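ESSB (Geobacillus thermodenitrificans, PDB 4ANO) is an integral membrane component of the type VII secretion system, here its cytoplasmic fragment, and probably takes part in exporting proteins across the membrane. Local coordinates at residues S175-E180 with E195-E200; A77-R80 with S86-R89; P112-F117 with F124-G129; T13-V18 with V27-A32; V44-D49 with V53-V58. All coordinates share one frame; numbering follows the deposited sequence. Where two conformers were deposited one is given.

The five contacts run from the interior of the chain to its surface, and their chemistry changes accordingly. Interaction 3, nearest the centre, is a hairpin held by backbone bonds and a buried asparagine amide. It touches interaction 4 through His127 and interaction 5 through Arg54. Those two contacts serve the same four-stranded sheet: interaction 4 is a mostly buried apolar cluster with two strand bonds, interaction 5 a partly exposed set of charges and waters. On the helical side, interaction 2 stacks arginines and touches interaction 3 through Ile79. Interaction 1, centred about 20 Å from the chain's centre, rests on an indole with charges at the surface and meets interaction 2 where Trp197 and Val198 pack on Ile88.

Interaction 1 of 5, residues S175-E180 with E195-E200; sequences SPIAKE and EKWVDE
Ile177 lies across one face of the Trp197 indole, and the whole contact turns on this placement. Its CG2 sits 3.6 Å from the centroid of the Trp197 six-membered ring and only 3° off the ring normal, which satisfies the geometry of a CH-pi contact. The other branch runs along the indole toward its attachment point: Ile177 CG1 is 3.8 Å from Trp197 CD2, and Ile177 CD1 is 3.8 Å from Trp197 CB. With CG1 placed anti to the backbone N (chi1 -156°), Ile177 brings both branches to bear on the aromatic surface. Ile88 of helix 84-98 packs against the opposite face, so the indole is held between two isoleucines, which should limit its freedom to tilt. Nearer solvent, Lys196 passes Ile177 in the reverse direction, and its bent chain leaves NZ 3.5 Å from Ile177 CD1. The Glu180 side chain meets that of Lys196 at roughly a right angle, with Glu180 OE2 3.7 Å from Lys196 NZ, a long salt bridge. Glu200, one turn beyond Lys196, offers a second long bridge. As Lys196 was modelled in two conformers, both its touch on Ile177 and this charge network are doubtful in detail, whereas the packing on the indole is well defined. Directions 156° apart for the helical segments 176-180 and 195-200 are characteristic of an antiparallel helical hairpin, formed here by helices 176-183 and 187-207.

Interaction 2 of 5, residues A77-R80 with S86-R89; sequences AAIR and SRIR
The carbonyl oxygen of Ile79 is hydrogen-bonded to Thr82 OG1, in the turn between the helices, and that hydroxyl is in turn hydrogen-bonded to Ser86 OG, so a single polar atom ties Ile79 to Ser86. Arg87 packs against the same carbonyl, its CG lying 3.2 Å from Ile79 O. The aliphatic part of Arg87 continues past the carbonyls of Ile79 and Arg80, so that Arg87 CD is also 3.4 Å from Arg80 O. These are close carbon-to-oxygen contacts and not conventional hydrogen bonds. Ile79 CG2 comes to 4.3 Å of Arg87 CG. Bends at chi2 (139°) and chi3 (50°) then turn the Arg87 guanidinium so that one face lies against that of Arg80. The two groups stack with their planes 24° apart and their centres 4.5 Å from each other. The overlap is offset: Arg80 NH1 stands over one face of the Arg87 group, near its rim, at 3.5 Å from Arg87 NH2. Since both nitrogens are donors, no hydrogen bond can link them, and the like charges would be expected to oppose the approach. What holds the pair is a set of backbone carbonyls. Arg87 donates from NE to Leu155 O, from NH2 to Thr156 O and from NH1 to Thr82 O, while Arg80 NH2 donates to Gly158 O. Helices 76-80 and 84-98 are thereby tied to the segment 155-158. The chemistry implies that backbone carbonyls, acting as neutral acceptors, probably offset part of the cost of stacking two cations.

Interaction 3 of 5, residues P112-F117 with F124-G129; sequences PENLMF and FFLHVG
A chi1 of -156° brings the Asn114 amide against the backbone of His127, just beyond strand 123-125, and a chi2 of 33° then turns its two polar atoms toward that residue's N and O. Asn114 OD1 accepts from His127 N at 2.7 Å, while Asn114 ND2 donates to His127 O at 3.0 Å. The second bond is well formed on both sides: the acceptor lies in the amide plane, and the donor meets a lone pair in the carbonyl plane. One side-chain amide thus grips the N and O of a single residue much as a strand neighbour would, and ND2 has a further acceptor in Ile109 O. Next to it, Leu126 N donates to Asn114 O at 3.0 Å, arriving 38° above the carbonyl plane. Regular pairing follows. Met116, present as selenomethionine, faces Phe124 as an antiparallel hydrogen-bonded pair, with Met116 N 2.9 Å from Phe124 O and Phe124 N 2.8 Å from Met116 O. Leu115 and Phe125 form the adjoining non-hydrogen-bonded pair. Their side chains run side by side toward helix 84-98, and Leu115 CD2 touches Phe125 CE1 at 3.4 Å. Two successive antiparallel pairs between the consecutive strands 115-117 and 123-125 make a beta hairpin, extended past its last bridge by an asparagine that takes over the pairing.

Interaction 4 of 5, residues T13-V18 with V27-A32; sequences TQLDAV and VIFQRA
Leu15 meets the strand through CB, CG and CD2. Its CB lies 3.9 Å from Phe29 CE2, its CG is equally close to Phe29 CZ, and its CD2 ends 4.0 Å from Val27 CG2 and 4.1 Å from Phe29 CZ. The unusual chi2 of 33° places that methyl in the angle between ring and valine, with His127 also touching the leucine. Ala17 completes the cluster: its CB stands over one face of the Phe29 ring, 3.9 Å from the centroid and 16° off the normal, a CH-pi contact. The same methyl is only 3.1 Å from Ile28 O and 3.5 Å from Val27 CG2, so packing there is tight. Between Leu15 and Ala17 the chain turns. Asp16 has positive phi and is the C-prime residue of a Schellman motif, in which Ala17 N bonds back to Glu12 O and the Asp16 N bond to Thr13 O is weak. The turn leaves Asp16 O facing a water, which donates to it and accepts from Gln30 N, bridging the gap before strand pairing begins. Val18 and Ile28 then form an antiparallel hydrogen-bonded pair, with Val18 N 3.1 Å from Ile28 O and Ile28 N 2.9 Å from Val18 O. The arrangement is that of a Schellman-capped helix, 10-15, leading through a short turn into the beta hairpin of strands 18-22 and 25-30, at one edge of an antiparallel sheet.

Interaction 5 of 5, residues V44-D49 with V53-V58; sequences VLKEVD and VRDIDV
Leu45 makes the first touch, its CB lying 4.0 Å from Ile56 CD1. Its carbonyl oxygen rests near the aliphatic part of Arg54 and accepts from a water that in turn accepts from Arg54 NH1. Lys46 follows with a coiled side chain: chi1, chi2 and chi3 all lie near -60°, folding it back over the strand. Lys46 CD slides past Ile56 CD1 at 3.6 Å, and Lys46 NZ donates to Arg54 O at 2.9 Å. The same ammonium forms a salt bridge with Asp55 OD1 at 3.2 Å, and a second water links it to Ile56 N. Asp55 has another cationic partner, Lys68. Strand 53-58 is an outermost strand of the four-stranded antiparallel sheet, paired with strand 62-68, and the 3-10 turn 44-46 with the loop after it packs along it. That sheet, beside a largely helical part, is consistent with a protein-kinase-like fold. Farther on, Val48 sets its CB over one face of the Arg54 guanidinium, 3.6 Å from Arg54 NH1. Asp49 closes the segment at the edge of that group: Asp49 OD2 alone receives Arg54 NH2 at 3.1 Å and Arg54 NH1 at 3.3 Å, lying close to the guanidinium plane, while the carboxylate is turned 84° against it. Its other oxygen, OD1, accepts from Ile52 N. Arg54, extended from CG to NE, donates from NE to Leu126 O just past strand 123-125, and its NH2 adds a weak bond to Phe125 O.

Interaction 1 of 5, residues S175-E180 with E195-E200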
# COMPACT_ATOMS: atom_id res chain seq x y z
N SER A 175 2.86 -11.09 -18.11
CA SER A 175 4.02 -10.61 -18.91
C SER A 175 5.39 -11.07 -18.33
O SER A 175 5.45 -11.51 -17.18
CB SER A 175 3.96 -9.10 -19.04
OG SER A 175 4.41 -8.47 -17.86
N PRO A 176 6.50 -10.99 -19.11
CA PRO A 176 7.75 -11.57 -18.56
C PRO A 176 8.24 -11.02 -17.17
O PRO A 176 8.46 -11.80 -16.24
CB PRO A 176 8.77 -11.35 -19.68
CG PRO A 176 7.92 -11.40 -20.90
CD PRO A 176 6.61 -10.78 -20.57
N ILE A 177 8.45 -9.70 -17.08
CA ILE A 177 8.83 -9.08 -15.78
C ILE A 177 7.76 -9.26 -14.70
O ILE A 177 8.08 -9.49 -13.52
CB ILE A 177 9.23 -7.58 -15.92
CG1 ILE A 177 10.15 -7.16 -14.73
CG2 ILE A 177 7.96 -6.67 -15.99
CD1 ILE A 177 11.70 -7.32 -15.05
N ALA A 178 6.48 -9.14 -15.07
CA ALA A 178 5.43 -9.46 -14.15
C ALA A 178 5.65 -10.86 -13.60
O ALA A 178 5.59 -11.06 -12.38
CB ALA A 178 4.07 -9.35 -14.81
N LYS A 179 5.97 -11.80 -14.50
CA LYS A 179 6.16 -13.22 -14.12
C LYS A 179 7.29 -13.36 -13.14
O LYS A 179 7.20 -14.12 -12.18
CB LYS A 179 6.44 -14.13 -15.36
CG LYS A 179 6.67 -15.62 -14.95
CD LYS A 179 7.12 -16.54 -16.10
CE LYS A 179 7.03 -18.01 -15.65
NZ LYS A 179 7.05 -18.85 -16.86
N GLU A 180 8.35 -12.60 -13.39
CA GLU A 180 9.47 -12.53 -12.49
C GLU A 180 9.04 -12.00 -11.14
O GLU A 180 9.46 -12.50 -10.09
CB GLU A 180 10.51 -11.59 -13.07
CG GLU A 180 11.44 -12.30 -14.04
CD GLU A 180 12.66 -11.45 -14.39
OE1 GLU A 180 13.51 -11.24 -13.49
OE2 GLU A 180 12.77 -11.04 -15.56
N GLU A 195 14.76 -3.79 -9.64
CA GLU A 195 15.97 -3.03 -9.91
C GLU A 195 16.46 -3.29 -11.31
O GLU A 195 16.89 -2.36 -12.00
CB GLU A 195 17.07 -3.32 -8.92
CG GLU A 195 17.91 -2.06 -8.73
CD GLU A 195 17.26 -1.12 -7.74
OE1 GLU A 195 16.95 -1.59 -6.63
OE2 GLU A 195 17.08 0.07 -8.07
N LYS A 196 16.41 -4.54 -11.76
CA LYS A 196 16.80 -4.83 -13.14
C LYS A 196 15.83 -4.15 -14.12
O LYS A 196 16.24 -3.67 -15.21
CB LYS A 196 16.91 -6.34 -13.41
CG LYS A 196 17.62 -6.69 -14.71
CD LYS A 196 17.48 -8.17 -15.07
CE LYS A 196 16.41 -8.42 -16.15
NZ LYS A 196 15.04 -8.17 -15.61
N TRP A 197 14.55 -4.10 -13.74
CA TRP A 197 13.53 -3.42 -14.57
C TRP A 197 13.74 -1.91 -14.68
O TRP A 197 13.62 -1.37 -15.77
CB TRP A 197 12.15 -3.69 -14.03
CG TRP A 197 11.02 -3.28 -14.99
CD1 TRP A 197 11.11 -2.88 -16.31
CD2 TRP A 197 9.65 -3.37 -14.69
NE1 TRP A 197 9.85 -2.64 -16.81
CE2 TRP A 197 8.94 -2.93 -15.82
CE3 TRP A 197 8.94 -3.71 -13.54
CZ2 TRP A 197 7.56 -2.87 -15.84
CZ3 TRP A 197 7.59 -3.65 -13.56
CH2 TRP A 197 6.90 -3.25 -14.69
N VAL A 198 14.11 -1.23 -13.58
CA VAL A 198 14.15 0.27 -13.62
C VAL A 198 15.38 0.60 -14.51
O VAL A 198 15.31 1.55 -15.32
CB VAL A 198 14.31 0.96 -12.22
CG1 VAL A 198 15.67 0.72 -11.63
CG2 VAL A 198 14.03 2.50 -12.30
N ASP A 199 16.45 -0.19 -14.37
CA ASP A 199 17.66 -0.00 -15.22
C ASP A 199 17.30 -0.11 -16.70
O ASP A 199 17.68 0.73 -17.52
CB ASP A 199 18.81 -1.02 -14.90
CG ASP A 199 19.54 -0.72 -13.58
OD1 ASP A 199 19.35 0.39 -13.02
OD2 ASP A 199 20.30 -1.61 -13.07
N GLU A 200 16.54 -1.14 -17.06
CA GLU A 200 16.13 -1.36 -18.44
C GLU A 200 15.32 -0.20 -18.95
O GLU A 200 15.54 0.34 -20.08
CB GLU A 200 15.33 -2.67 -18.54
CG GLU A 200 16.22 -3.89 -18.42
CD GLU A 200 15.43 -5.19 -18.44
OE1 GLU A 200 14.17 -5.16 -18.42
OE2 GLU A 200 16.10 -6.25 -18.48

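Interaction 2 of 5, residues A77-R80 with S86-R89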
# COMPACT_ATOMS: atom_id res chain seq x y z
N ALA A 77 -3.94 6.65 -8.09
CA ALA A 77 -4.30 6.81 -9.51
C ALA A 77 -3.55 7.97 -10.22
O ALA A 77 -3.16 7.84 -11.41
CB ALA A 77 -5.80 6.84 -9.71
N ALA A 78 -3.21 9.06 -9.50
CA ALA A 78 -2.39 10.10 -10.08
C ALA A 78 -0.99 9.63 -10.47
O ALA A 78 -0.45 10.05 -11.51
CB ALA A 78 -2.31 11.33 -9.14
N ILE A 79 -0.35 8.82 -9.62
CA ILE A 79 0.96 8.31 -9.98
C ILE A 79 0.88 7.36 -11.16
O ILE A 79 1.79 7.30 -11.97
CB ILE A 79 1.69 7.71 -8.74
CG1 ILE A 79 1.60 8.72 -7.60
CG2 ILE A 79 3.08 7.33 -9.13
CD1 ILE A 79 2.34 10.10 -7.96
N ARG A 80 -0.21 6.61 -11.23
CA ARG A 80 -0.46 5.66 -12.34
C ARG A 80 -0.44 6.37 -13.73
O ARG A 80 -0.11 5.77 -14.76
CB ARG A 80 -1.76 4.85 -12.05
CG ARG A 80 -2.25 3.77 -13.14
CD ARG A 80 -1.28 2.59 -13.55
NE ARG A 80 -1.83 1.87 -14.73
CZ ARG A 80 -1.65 2.24 -15.99
NH1 ARG A 80 -0.90 3.32 -16.28
NH2 ARG A 80 -2.18 1.52 -16.99
N SER A 86 8.95 6.47 -13.82
CA SER A 86 8.51 7.02 -12.58
C SER A 86 7.69 6.08 -11.66
O SER A 86 7.80 6.09 -10.42
CB SER A 86 7.52 8.08 -12.98
OG SER A 86 6.97 8.58 -11.80
N ARG A 87 6.74 5.40 -12.29
CA ARG A 87 6.01 4.37 -11.50
C ARG A 87 6.90 3.27 -10.93
O ARG A 87 6.65 2.78 -9.81
CB ARG A 87 4.89 3.81 -12.37
CG ARG A 87 3.66 4.75 -12.47
CD ARG A 87 3.06 4.81 -13.90
NE ARG A 87 2.79 3.52 -14.57
CZ ARG A 87 2.66 3.39 -15.90
NH1 ARG A 87 2.80 4.44 -16.69
NH2 ARG A 87 2.40 2.19 -16.45
N ILE A 88 7.91 2.82 -11.68
CA ILE A 88 8.80 1.73 -11.15
C ILE A 88 9.63 2.29 -10.01
O ILE A 88 9.89 1.56 -9.02
CB ILE A 88 9.80 1.19 -12.21
CG1 ILE A 88 9.03 0.46 -13.29
CG2 ILE A 88 10.90 0.20 -11.52
CD1 ILE A 88 9.94 0.29 -14.57
N ARG A 89 10.00 3.58 -10.06
CA ARG A 89 10.82 4.14 -8.97
C ARG A 89 9.96 4.21 -7.74
O ARG A 89 10.46 3.94 -6.63
CB ARG A 89 11.39 5.52 -9.34
CG ARG A 89 12.77 5.40 -10.10
CD ARG A 89 13.26 6.78 -10.65
NE ARG A 89 14.44 6.67 -11.54
CZ ARG A 89 14.80 7.59 -12.45
NH1 ARG A 89 14.08 8.70 -12.63
NH2 ARG A 89 15.89 7.41 -13.22

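Interaction 3 of 5, residues P112-F117 with F124-G129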
# COMPACT_ATOMS: atom_id res chain seq x y z
N PRO A 112 -3.83 -0.11 -3.25
CA PRO A 112 -3.87 1.24 -3.84
C PRO A 112 -4.75 2.19 -3.04
O PRO A 112 -4.35 3.37 -2.91
CB PRO A 112 -4.44 0.98 -5.27
CG PRO A 112 -3.80 -0.37 -5.59
CD PRO A 112 -3.94 -1.16 -4.28
N GLU A 113 -5.82 1.70 -2.41
CA GLU A 113 -6.77 2.58 -1.68
C GLU A 113 -6.08 3.14 -0.44
O GLU A 113 -6.52 4.17 0.13
CB GLU A 113 -8.00 1.80 -1.20
CG GLU A 113 -9.14 2.67 -0.79
CD GLU A 113 -10.38 1.92 -0.32
OE1 GLU A 113 -10.37 0.69 -0.04
OE2 GLU A 113 -11.41 2.65 -0.22
N ASN A 114 -5.05 2.44 0.02
CA ASN A 114 -4.40 2.81 1.27
C ASN A 114 -3.13 3.61 1.13
O ASN A 114 -2.39 3.78 2.09
CB ASN A 114 -4.15 1.56 2.10
CG ASN A 114 -4.04 1.86 3.57
OD1 ASN A 114 -4.71 2.77 4.11
ND2 ASN A 114 -3.20 1.07 4.25
N LEU A 115 -2.84 4.05 -0.10
CA LEU A 115 -1.58 4.73 -0.30
C LEU A 115 -1.74 6.14 -0.87
O LEU A 115 -2.51 6.34 -1.78
CB LEU A 115 -0.76 3.97 -1.29
CG LEU A 115 -0.15 2.63 -0.87
CD1 LEU A 115 0.42 1.88 -2.08
CD2 LEU A 115 0.98 2.87 0.18
N MSE A 116 -0.94 7.08 -0.37
CA MSE A 116 -0.79 8.38 -1.07
C MSE A 116 0.69 8.72 -1.18
O MSE A 116 1.52 8.06 -0.53
CB MSE A 116 -1.57 9.48 -0.36
CG MSE A 116 -3.04 9.19 -0.19
SE MSE A 116 -3.96 10.85 0.22
CE MSE A 116 -3.57 11.78 -1.45
N PHE A 117 1.04 9.73 -1.99
CA PHE A 117 2.45 9.97 -2.35
C PHE A 117 2.82 11.41 -2.19
O PHE A 117 1.99 12.22 -2.44
CB PHE A 117 2.71 9.59 -3.84
CG PHE A 117 2.49 8.09 -4.05
CD1 PHE A 117 1.22 7.57 -4.25
CD2 PHE A 117 3.59 7.23 -4.07
CE1 PHE A 117 1.03 6.15 -4.39
CE2 PHE A 117 3.43 5.84 -4.21
CZ PHE A 117 2.15 5.30 -4.40
N PHE A 124 3.14 6.87 1.36
CA PHE A 124 2.64 6.89 2.71
C PHE A 124 1.37 6.10 2.82
O PHE A 124 0.50 6.16 1.99
CB PHE A 124 2.35 8.30 3.19
CG PHE A 124 3.58 9.14 3.32
CD1 PHE A 124 4.30 9.56 2.14
CD2 PHE A 124 4.08 9.47 4.57
CE1 PHE A 124 5.51 10.33 2.27
CE2 PHE A 124 5.27 10.21 4.70
CZ PHE A 124 5.98 10.62 3.56
N PHE A 125 1.20 5.41 3.96
CA PHE A 125 -0.03 4.69 4.21
C PHE A 125 -1.03 5.51 4.92
O PHE A 125 -0.67 6.33 5.81
CB PHE A 125 0.25 3.42 5.09
CG PHE A 125 1.10 2.46 4.42
CD1 PHE A 125 0.55 1.61 3.47
CD2 PHE A 125 2.44 2.39 4.67
CE1 PHE A 125 1.31 0.69 2.82
CE2 PHE A 125 3.24 1.52 3.98
CZ PHE A 125 2.69 0.68 3.02
N LEU A 126 -2.29 5.33 4.60
CA LEU A 126 -3.35 5.94 5.25
C LEU A 126 -3.69 5.22 6.55
O LEU A 126 -3.44 5.75 7.64
CB LEU A 126 -4.59 6.00 4.35
CG LEU A 126 -4.35 6.97 3.17
CD1 LEU A 126 -5.27 6.75 2.04
CD2 LEU A 126 -4.46 8.42 3.70
N HIS A 127 -4.24 4.05 6.44
CA HIS A 127 -4.58 3.24 7.63
C HIS A 127 -3.39 2.31 8.00
O HIS A 127 -2.78 1.73 7.12
CB HIS A 127 -5.76 2.35 7.37
CG HIS A 127 -6.03 1.40 8.50
ND1 HIS A 127 -6.53 1.80 9.72
CD2 HIS A 127 -5.69 0.11 8.64
CE1 HIS A 127 -6.55 0.79 10.55
NE2 HIS A 127 -6.09 -0.28 9.91
N VAL A 128 -3.12 2.18 9.31
CA VAL A 128 -2.06 1.24 9.77
C VAL A 128 -2.64 0.46 10.93
O VAL A 128 -3.48 0.99 11.68
CB VAL A 128 -0.89 2.09 10.25
CG1 VAL A 128 0.16 1.23 10.79
CG2 VAL A 128 -0.24 2.90 9.02
N GLY A 129 -2.39 -0.88 10.92
CA GLY A 129 -2.80 -1.75 12.08
C GLY A 129 -1.85 -1.67 13.27
O GLY A 129 -0.76 -1.09 13.24

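Interaction 4 of 5, residues T13-V18 with V27-A32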
# COMPACT_ATOMS: atom_id res chain seq x y z
N THR A 13 -12.80 -5.29 3.70
CA THR A 13 -12.88 -6.70 3.96
C THR A 13 -11.77 -7.20 4.90
O THR A 13 -12.04 -7.98 5.85
CB THR A 13 -12.87 -7.47 2.59
OG1 THR A 13 -14.01 -7.05 1.84
CG2 THR A 13 -12.99 -8.95 2.83
N GLN A 14 -10.51 -6.79 4.64
CA GLN A 14 -9.42 -7.25 5.51
C GLN A 14 -9.53 -6.65 6.94
O GLN A 14 -9.09 -7.31 7.95
CB GLN A 14 -8.05 -6.79 5.02
CG GLN A 14 -7.58 -7.51 3.72
CD GLN A 14 -7.49 -8.99 3.90
OE1 GLN A 14 -6.85 -9.51 4.86
NE2 GLN A 14 -8.26 -9.72 3.10
N LEU A 15 -10.05 -5.44 7.04
CA LEU A 15 -10.17 -4.80 8.39
C LEU A 15 -11.45 -5.23 9.09
O LEU A 15 -11.54 -4.99 10.32
CB LEU A 15 -10.18 -3.27 8.20
CG LEU A 15 -8.89 -2.47 8.19
CD1 LEU A 15 -7.73 -3.11 7.66
CD2 LEU A 15 -9.15 -1.13 7.50
N ASP A 16 -12.40 -5.82 8.35
CA ASP A 16 -13.81 -5.94 8.77
C ASP A 16 -14.32 -4.59 9.28
O ASP A 16 -14.82 -4.47 10.40
CB ASP A 16 -13.98 -7.04 9.82
CG ASP A 16 -15.49 -7.42 10.00
OD1 ASP A 16 -16.33 -7.05 9.15
OD2 ASP A 16 -15.83 -8.06 10.99
N ALA A 17 -14.12 -3.53 8.49
CA ALA A 17 -14.46 -2.17 8.94
C ALA A 17 -15.14 -1.47 7.81
O ALA A 17 -15.12 -1.95 6.68
CB ALA A 17 -13.20 -1.33 9.36
N VAL A 18 -15.67 -0.28 8.08
CA VAL A 18 -16.41 0.46 7.10
C VAL A 18 -15.64 1.77 6.83
O VAL A 18 -15.29 2.50 7.78
CB VAL A 18 -17.82 0.77 7.69
CG1 VAL A 18 -18.58 1.80 6.90
CG2 VAL A 18 -18.63 -0.52 7.81
N VAL A 27 -12.34 5.54 9.06
CA VAL A 27 -12.59 4.11 9.12
C VAL A 27 -13.27 3.87 10.48
O VAL A 27 -12.82 4.40 11.50
CB VAL A 27 -11.29 3.27 8.89
CG1 VAL A 27 -10.21 3.61 9.86
CG2 VAL A 27 -11.55 1.78 8.96
N ILE A 28 -14.27 2.98 10.46
CA ILE A 28 -15.09 2.69 11.65
C ILE A 28 -14.99 1.17 11.94
O ILE A 28 -15.26 0.32 11.07
CB ILE A 28 -16.58 3.11 11.41
CG1 ILE A 28 -16.74 4.61 11.00
CG2 ILE A 28 -17.47 2.74 12.63
CD1 ILE A 28 -16.06 5.52 11.92
N PHE A 29 -14.52 0.84 13.15
CA PHE A 29 -14.47 -0.58 13.53
C PHE A 29 -15.48 -0.76 14.72
O PHE A 29 -15.64 0.14 15.51
CB PHE A 29 -13.11 -0.94 14.14
CG PHE A 29 -11.93 -0.78 13.22
CD1 PHE A 29 -11.37 0.44 13.00
CD2 PHE A 29 -11.40 -1.95 12.63
CE1 PHE A 29 -10.24 0.59 12.09
CE2 PHE A 29 -10.28 -1.85 11.78
CZ PHE A 29 -9.75 -0.59 11.49
N GLN A 30 -15.99 -1.98 14.86
CA GLN A 30 -16.76 -2.39 16.04
C GLN A 30 -15.84 -2.88 17.13
O GLN A 30 -15.11 -3.80 16.93
CB GLN A 30 -17.73 -3.50 15.61
CG GLN A 30 -18.73 -3.10 14.59
CD GLN A 30 -19.46 -1.82 14.94
OE1 GLN A 30 -20.19 -1.73 15.94
NE2 GLN A 30 -19.25 -0.80 14.14
N ARG A 31 -15.91 -2.26 18.31
CA ARG A 31 -15.01 -2.54 19.39
C ARG A 31 -15.11 -4.02 19.82
O ARG A 31 -14.12 -4.67 20.19
CB ARG A 31 -15.35 -1.61 20.55
CG ARG A 31 -14.22 -1.16 21.28
CD ARG A 31 -14.66 -0.24 22.48
NE ARG A 31 -13.85 -0.54 23.64
CZ ARG A 31 -13.74 0.27 24.69
NH1 ARG A 31 -14.37 1.42 24.67
NH2 ARG A 31 -12.92 -0.04 25.70
N ALA A 32 -16.30 -4.58 19.72
CA ALA A 32 -16.55 -5.91 20.14
C ALA A 32 -15.73 -6.93 19.34
O ALA A 32 -15.44 -8.04 19.81
CB ALA A 32 -18.10 -6.23 20.09
O HOH W 1 -14.90 -3.85 13.07

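Interaction 5 of 5, residues V44-D49 with V53-V58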
# COMPACT_ATOMS: atom_id res chain seq x y z
N VAL A 44 -0.21 4.85 19.62
CA VAL A 44 0.91 4.72 18.67
C VAL A 44 0.50 5.23 17.25
O VAL A 44 1.35 5.59 16.47
CB VAL A 44 1.42 3.30 18.64
CG1 VAL A 44 0.43 2.29 17.98
CG2 VAL A 44 2.81 3.24 18.04
N LEU A 45 -0.82 5.30 16.97
CA LEU A 45 -1.27 5.66 15.63
C LEU A 45 -1.08 7.15 15.45
O LEU A 45 -1.06 7.59 14.29
CB LEU A 45 -2.75 5.30 15.44
CG LEU A 45 -3.04 3.76 15.22
CD1 LEU A 45 -4.62 3.56 14.98
CD2 LEU A 45 -2.27 3.30 13.98
N LYS A 46 -0.87 7.86 16.57
CA LYS A 46 -0.56 9.34 16.49
C LYS A 46 0.89 9.59 15.99
O LYS A 46 1.29 10.74 15.68
CB LYS A 46 -0.74 10.05 17.84
CG LYS A 46 -2.08 9.92 18.57
CD LYS A 46 -3.26 10.62 17.90
CE LYS A 46 -3.16 12.11 17.99
NZ LYS A 46 -4.37 12.56 17.29
N GLU A 47 1.64 8.50 15.95
CA GLU A 47 3.08 8.53 15.77
C GLU A 47 3.50 7.61 14.64
O GLU A 47 4.49 6.86 14.73
CB GLU A 47 3.82 8.24 17.10
CG GLU A 47 3.85 9.42 18.13
CD GLU A 47 2.81 9.28 19.21
OE1 GLU A 47 1.75 8.70 18.86
OE2 GLU A 47 3.03 9.68 20.39
N VAL A 48 2.77 7.69 13.53
CA VAL A 48 3.17 6.87 12.39
C VAL A 48 4.14 7.65 11.53
O VAL A 48 5.22 7.19 11.23
CB VAL A 48 1.97 6.36 11.59
CG1 VAL A 48 2.44 5.56 10.33
CG2 VAL A 48 1.06 5.58 12.58
N ASP A 49 3.75 8.84 11.13
CA ASP A 49 4.62 9.54 10.16
C ASP A 49 4.31 11.00 10.42
O ASP A 49 3.23 11.34 10.72
CB ASP A 49 4.35 9.07 8.72
CG ASP A 49 3.00 9.57 8.18
OD1 ASP A 49 2.91 10.76 7.83
OD2 ASP A 49 2.05 8.74 8.03
N VAL A 53 -1.90 13.28 9.57
CA VAL A 53 -2.50 13.40 10.92
C VAL A 53 -3.59 12.28 11.01
O VAL A 53 -4.28 12.00 10.00
CB VAL A 53 -3.07 14.83 11.14
CG1 VAL A 53 -4.10 14.92 12.36
CG2 VAL A 53 -1.93 15.90 11.35
N ARG A 54 -3.69 11.62 12.18
CA ARG A 54 -4.70 10.59 12.47
C ARG A 54 -5.33 10.93 13.78
O ARG A 54 -4.61 11.10 14.76
CB ARG A 54 -4.11 9.17 12.56
CG ARG A 54 -3.45 8.74 11.28
CD ARG A 54 -2.91 7.26 11.25
NE ARG A 54 -2.15 6.99 9.99
CZ ARG A 54 -1.08 7.61 9.53
NH1 ARG A 54 -0.43 8.65 10.14
NH2 ARG A 54 -0.62 7.23 8.37
N ASP A 55 -6.65 11.11 13.78
CA ASP A 55 -7.35 11.34 15.03
C ASP A 55 -8.12 10.10 15.36
O ASP A 55 -8.58 9.44 14.45
CB ASP A 55 -8.27 12.51 14.88
CG ASP A 55 -7.47 13.81 14.74
OD1 ASP A 55 -6.57 14.05 15.59
OD2 ASP A 55 -7.78 14.56 13.80
N ILE A 56 -8.19 9.76 16.63
CA ILE A 56 -8.69 8.39 17.02
C ILE A 56 -9.83 8.68 18.07
O ILE A 56 -9.64 9.41 19.02
CB ILE A 56 -7.61 7.59 17.75
CG1 ILE A 56 -6.51 7.16 16.79
CG2 ILE A 56 -8.18 6.27 18.31
CD1 ILE A 56 -5.42 7.99 16.83
N ASP A 57 -10.97 8.04 17.90
CA ASP A 57 -12.04 8.15 18.90
C ASP A 57 -12.43 6.75 19.30
O ASP A 57 -12.97 6.01 18.47
CB ASP A 57 -13.33 8.80 18.39
CG ASP A 57 -14.31 9.06 19.56
OD1 ASP A 57 -13.91 9.63 20.62
OD2 ASP A 57 -15.51 8.76 19.41
N VAL A 58 -12.16 6.37 20.55
CA VAL A 58 -12.58 5.09 21.10
C VAL A 58 -13.85 5.40 21.93
O VAL A 58 -13.78 5.98 23.03
CB VAL A 58 -11.48 4.46 21.99
CG1 VAL A 58 -11.90 3.14 22.52
CG2 VAL A 58 -10.18 4.29 21.13
O HOH W 2 -0.38 9.81 13.02
O HOH W 3 -6.82 11.64 18.30